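Local coordinates for sensor protein DivL (Caulobacter crescentus, PDB 4Q20) that is required for cell division and growth, as a membrane-bound sensor kinase of the two-component type that phosphorylates the cell-cycle regulator CtrA, at residues 145-149 against 180-184; 120-124 against 137-141. All coordinates share one frame; numbering follows the deposited sequence.

Contact 1. Residues 145-149 against 180-184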
loop_
_atom_site.group_PDB
_atom_site.type_symbol
_atom_site.label_atom_id
_atom_site.label_comp_id
_atom_site.label_asym_id
_atom_site.label_seq_id
_atom_site.Cartn_x
_atom_site.Cartn_y
_atom_site.Cartn_z
ATOM N N ASP A 145 -3.651 6.634 40.885
ATOM C CA ASP A 145 -5.023 6.349 41.315
ATOM C C ASP A 145 -5.963 5.943 40.145
ATOM O O ASP A 145 -7.089 5.503 40.402
ATOM C CB ASP A 145 -5.607 7.558 42.080
ATOM C CG ASP A 145 -5.543 8.890 41.350
ATOM O OD1 ASP A 145 -6.229 9.037 40.306
ATOM O OD2 ASP A 145 -4.865 9.807 41.856
ATOM N N VAL A 146 -5.498 6.071 38.883
ATOM C CA VAL A 146 -6.278 5.682 37.696
ATOM C C VAL A 146 -6.365 4.135 37.669
ATOM O O VAL A 146 -7.428 3.571 37.379
ATOM C CB VAL A 146 -5.710 6.281 36.381
ATOM C CG1 VAL A 146 -6.618 5.971 35.196
ATOM C CG2 VAL A 146 -5.503 7.791 36.504
ATOM N N GLY A 147 -5.247 3.496 38.019
ATOM C CA GLY A 147 -5.107 2.054 38.164
ATOM C C GLY A 147 -5.280 1.215 36.921
ATOM O O GLY A 147 -4.663 1.493 35.885
ATOM N N LEU A 148 -6.116 0.153 37.046
ATOM C CA LEU A 148 -6.383 -0.856 36.014
ATOM C C LEU A 148 -7.822 -0.840 35.471
ATOM O O LEU A 148 -8.792 -0.802 36.241
ATOM C CB LEU A 148 -6.092 -2.274 36.556
ATOM C CG LEU A 148 -4.651 -2.604 36.959
ATOM C CD1 LEU A 148 -4.608 -3.164 38.348
ATOM C CD2 LEU A 148 -4.013 -3.579 35.990
ATOM N N ILE A 149 -7.938 -0.955 34.137
ATOM C CA ILE A 149 -9.201 -1.056 33.394
ATOM C C ILE A 149 -9.283 -2.449 32.746
ATOM O O ILE A 149 -8.269 -3.149 32.697
ATOM C CB ILE A 149 -9.398 0.087 32.355
ATOM C CG1 ILE A 149 -8.301 0.102 31.279
ATOM C CG2 ILE A 149 -9.518 1.435 33.050
ATOM C CD1 ILE A 149 -8.746 0.654 29.927
ATOM N N SER A 180 -3.380 11.935 28.528
ATOM C CA SER A 180 -3.825 11.891 29.927
ATOM C C SER A 180 -4.938 10.850 30.145
ATOM O O SER A 180 -5.582 10.402 29.192
ATOM C CB SER A 180 -4.294 13.272 30.396
ATOM O OG SER A 180 -5.271 13.828 29.531
ATOM N N ALA A 181 -5.150 10.475 31.410
ATOM C CA ALA A 181 -6.186 9.543 31.829
ATOM C C ALA A 181 -6.794 10.006 33.134
ATOM O O ALA A 181 -6.110 10.636 33.943
ATOM C CB ALA A 181 -5.615 8.159 31.978
ATOM N N ARG A 182 -8.081 9.710 33.345
ATOM C CA ARG A 182 -8.789 10.108 34.559
ATOM C C ARG A 182 -9.925 9.141 34.861
ATOM O O ARG A 182 -10.704 8.809 33.970
ATOM C CB ARG A 182 -9.323 11.558 34.396
ATOM C CG ARG A 182 -10.196 12.102 35.532
ATOM C CD ARG A 182 -10.377 13.612 35.447
ATOM N NE ARG A 182 -11.103 14.032 34.241
ATOM C CZ ARG A 182 -11.428 15.290 33.959
ATOM N NH1 ARG A 182 -11.104 16.273 34.793
ATOM N NH2 ARG A 182 -12.085 15.576 32.841
ATOM N N ARG A 183 -10.014 8.701 36.122
ATOM C CA ARG A 183 -11.086 7.852 36.629
ATOM C C ARG A 183 -12.071 8.753 37.369
ATOM O O ARG A 183 -11.773 9.208 38.473
ATOM C CB ARG A 183 -10.541 6.740 37.552
ATOM C CG ARG A 183 -11.623 5.767 38.010
ATOM C CD ARG A 183 -11.098 4.631 38.875
ATOM N NE ARG A 183 -10.349 3.636 38.103
ATOM C CZ ARG A 183 -10.894 2.636 37.412
ATOM N NH1 ARG A 183 -12.215 2.486 37.373
ATOM N NH2 ARG A 183 -10.126 1.792 36.742
ATOM N N ALA A 184 -13.208 9.064 36.744
ATOM C CA ALA A 184 -14.234 9.927 37.341
ATOM C C ALA A 184 -15.591 9.650 36.724
ATOM O O ALA A 184 -15.678 9.361 35.534
ATOM C CB ALA A 184 -13.867 11.400 37.147
#
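Arg183 of strand 176-183 reaches over to Val146, in the turn that leads into strand 148-151. Its CB points toward that turn. CG lies anti to the backbone N (chi1 -175°), and the chain runs straight out to CD; Arg183 CD passes 4.1 Å from Val146 O. A bend at chi3 then turns the guanidinium side-on to this carbonyl. Arg183 NE donates to Val146 O at 3.0 Å. Arg183 NH2 donates to the same Val146 O at 3.3 Å, with a more bent N-H...O angle of 140°. The oxygen lies close to the guanidinium plane, so two bonds to one acceptor hold the group's rotation. Leu148 O is also near NH2 of Arg183, but the angle is too poor for a bond. Ile149 CG2 approaches NH2 obliquely. NH1 of Arg183 forms a salt bridge with Glu255.

Beside the arginine's grip is a small apolar contact, CG1 of the buried Val146 against Ala181 CB at 4.0 Å. Val146 CG2 rests near Ala181 O. Val116 of helix 116-133 touches both residues. The short strand 148-151 pairs with 112-115 rather than with the main sheet. The contact thus joins the small two-stranded sheet to the large mixed sheet, an arrangement typical of the GHKL ATP-binding domain of histidine kinases.

Contact 2. Residues 120-124 against 137-141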
loop_
_atom_site.group_PDB
_atom_site.type_symbol
_atom_site.label_atom_id
_atom_site.label_comp_id
_atom_site.label_asym_id
_atom_site.label_seq_id
_atom_site.Cartn_x
_atom_site.Cartn_y
_atom_site.Cartn_z
ATOM N N LEU A 120 -0.395 4.410 28.434
ATOM C CA LEU A 120 -0.073 5.781 28.048
ATOM C C LEU A 120 1.425 5.966 27.773
ATOM O O LEU A 120 1.776 6.627 26.795
ATOM C CB LEU A 120 -0.532 6.757 29.146
ATOM C CG LEU A 120 -1.867 7.478 28.904
ATOM C CD1 LEU A 120 -3.054 6.514 28.882
ATOM C CD2 LEU A 120 -2.089 8.517 29.952
ATOM N N LEU A 121 2.307 5.386 28.618
ATOM C CA LEU A 121 3.764 5.500 28.450
ATOM C C LEU A 121 4.265 4.732 27.225
ATOM O O LEU A 121 5.246 5.147 26.602
ATOM C CB LEU A 121 4.513 5.025 29.704
ATOM C CG LEU A 121 4.499 5.989 30.891
ATOM C CD1 LEU A 121 4.742 5.253 32.199
ATOM C CD2 LEU A 121 5.493 7.136 30.698
ATOM N N ASN A 122 3.589 3.624 26.872
ATOM C CA ASN A 122 3.951 2.818 25.704
ATOM C C ASN A 122 3.590 3.573 24.425
ATOM O O ASN A 122 4.365 3.537 23.471
ATOM C CB ASN A 122 3.295 1.445 25.764
ATOM C CG ASN A 122 3.767 0.613 26.935
ATOM O OD1 ASN A 122 4.706 0.970 27.644
ATOM N ND2 ASN A 122 3.077 -0.475 27.226
ATOM N N ALA A 123 2.465 4.319 24.432
ATOM C CA ALA A 123 2.065 5.100 23.265
ATOM C C ALA A 123 3.010 6.297 23.063
ATOM O O ALA A 123 3.300 6.669 21.922
ATOM C CB ALA A 123 0.623 5.558 23.400
ATOM N N GLN A 124 3.534 6.851 24.166
ATOM C CA GLN A 124 4.482 7.975 24.174
ATOM C C GLN A 124 5.859 7.549 23.611
ATOM O O GLN A 124 6.449 8.291 22.814
ATOM C CB GLN A 124 4.621 8.522 25.595
ATOM C CG GLN A 124 5.535 9.739 25.714
ATOM C CD GLN A 124 5.988 9.976 27.130
ATOM O OE1 GLN A 124 6.412 9.056 27.844
ATOM N NE2 GLN A 124 5.883 11.215 27.569
ATOM N N THR A 137 6.656 18.073 21.585
ATOM C CA THR A 137 6.856 17.494 22.912
ATOM C C THR A 137 5.678 16.585 23.243
ATOM O O THR A 137 4.539 17.051 23.258
ATOM C CB THR A 137 7.007 18.619 23.985
ATOM O OG1 THR A 137 8.000 19.563 23.569
ATOM C CG2 THR A 137 7.357 18.079 25.375
ATOM N N LEU A 138 5.953 15.302 23.516
ATOM C CA LEU A 138 4.958 14.322 23.943
ATOM C C LEU A 138 4.950 14.228 25.450
ATOM O O LEU A 138 5.951 13.834 26.042
ATOM C CB LEU A 138 5.232 12.935 23.356
ATOM C CG LEU A 138 4.613 12.582 22.019
ATOM C CD1 LEU A 138 5.177 11.274 21.517
ATOM C CD2 LEU A 138 3.093 12.483 22.109
ATOM N N ALA A 139 3.825 14.556 26.071
ATOM C CA ALA A 139 3.681 14.500 27.520
ATOM C C ALA A 139 2.650 13.456 27.953
ATOM O O ALA A 139 1.704 13.182 27.208
ATOM C CB ALA A 139 3.287 15.871 28.056
ATOM N N VAL A 140 2.841 12.894 29.175
ATOM C CA VAL A 140 1.959 11.931 29.845
ATOM C C VAL A 140 1.569 12.500 31.214
ATOM O O VAL A 140 2.445 12.779 32.034
ATOM C CB VAL A 140 2.573 10.515 29.966
ATOM C CG1 VAL A 140 1.711 9.606 30.841
ATOM C CG2 VAL A 140 2.783 9.888 28.595
ATOM N N GLU A 141 0.261 12.661 31.462
ATOM C CA GLU A 141 -0.258 13.172 32.726
ATOM C C GLU A 141 -1.316 12.201 33.264
ATOM O O GLU A 141 -2.520 12.424 33.119
ATOM C CB GLU A 141 -0.805 14.607 32.560
ATOM C CG GLU A 141 0.283 15.673 32.553
ATOM C CD GLU A 141 -0.032 16.977 31.837
ATOM O OE1 GLU A 141 -1.191 17.446 31.918
ATOM O OE2 GLU A 141 0.901 17.550 31.225
#
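Leu120, Leu121 and Gln124 on helix 116-133 pack against Leu138 and Val140 on the edge strand 137-141. This is helix-on-sheet packing in the alpha/beta sandwich of the GHKL ATPase fold. The two short segments run almost exactly antiparallel (176°), with their axes 8.8 Å apart.

The apolar part centres on Val140. Its two methyls divide the work. Val140 CG1 lies anti to the backbone N and meets Leu120 CB at 4.0 Å, with Leu120 CD2 close by. CG2 lies near Leu120 O and, more loosely, the exposed Leu121 CD2. Further along, Leu138 CB touches Gln124 CG at 4.0 Å as the two side chains pass with their ends pointing opposite ways. Leu138 CD1 reaches the helix backbone at Gln124 O. Beyond the helix segment, Leu138 also packs on Ala127, Ala131 and Val164, so it is in contact with helices 116-133 and 153-170.

Beside these pairs is a methyl-on-amide contact: Val140 CG2 lies 3.5 Å from the amide carbon CD of Gln124. With CG anti to the backbone N and the chain extended beyond it, Gln124 runs over this methyl along its length, amide included, and reaches the strand.

The polar part is a single side-chain to backbone bond. Gln124 NE2 donates to Leu138 O at 3.0 Å, with an N-H...O angle of 145°. The donor sits above the carbonyl plane of Leu138, 52° out of it.

In the fold
After the two long helices 26-66 and 73-103, the chain enters the ATPase-like domain through strand 112-115 and helix 116-133. Contact 2 closes first, when the chain turns back as strand 137-141 along that helix. Contact 1 opens at residues 145-149, as the chain enters strand 148-151, which pairs with 112-115. The chain then passes through helix 153-170 before strand 176-183 closes contact 1. The two loops therefore come in series and neither nests nor crosses. They meet at strand 176-183, which is the parallel neighbour of 137-141: Leu120 CD2 packs on the backbone of Ser180 and Ala181. Together they tie helix 116-133 and the small sheet to one side of the main sheet.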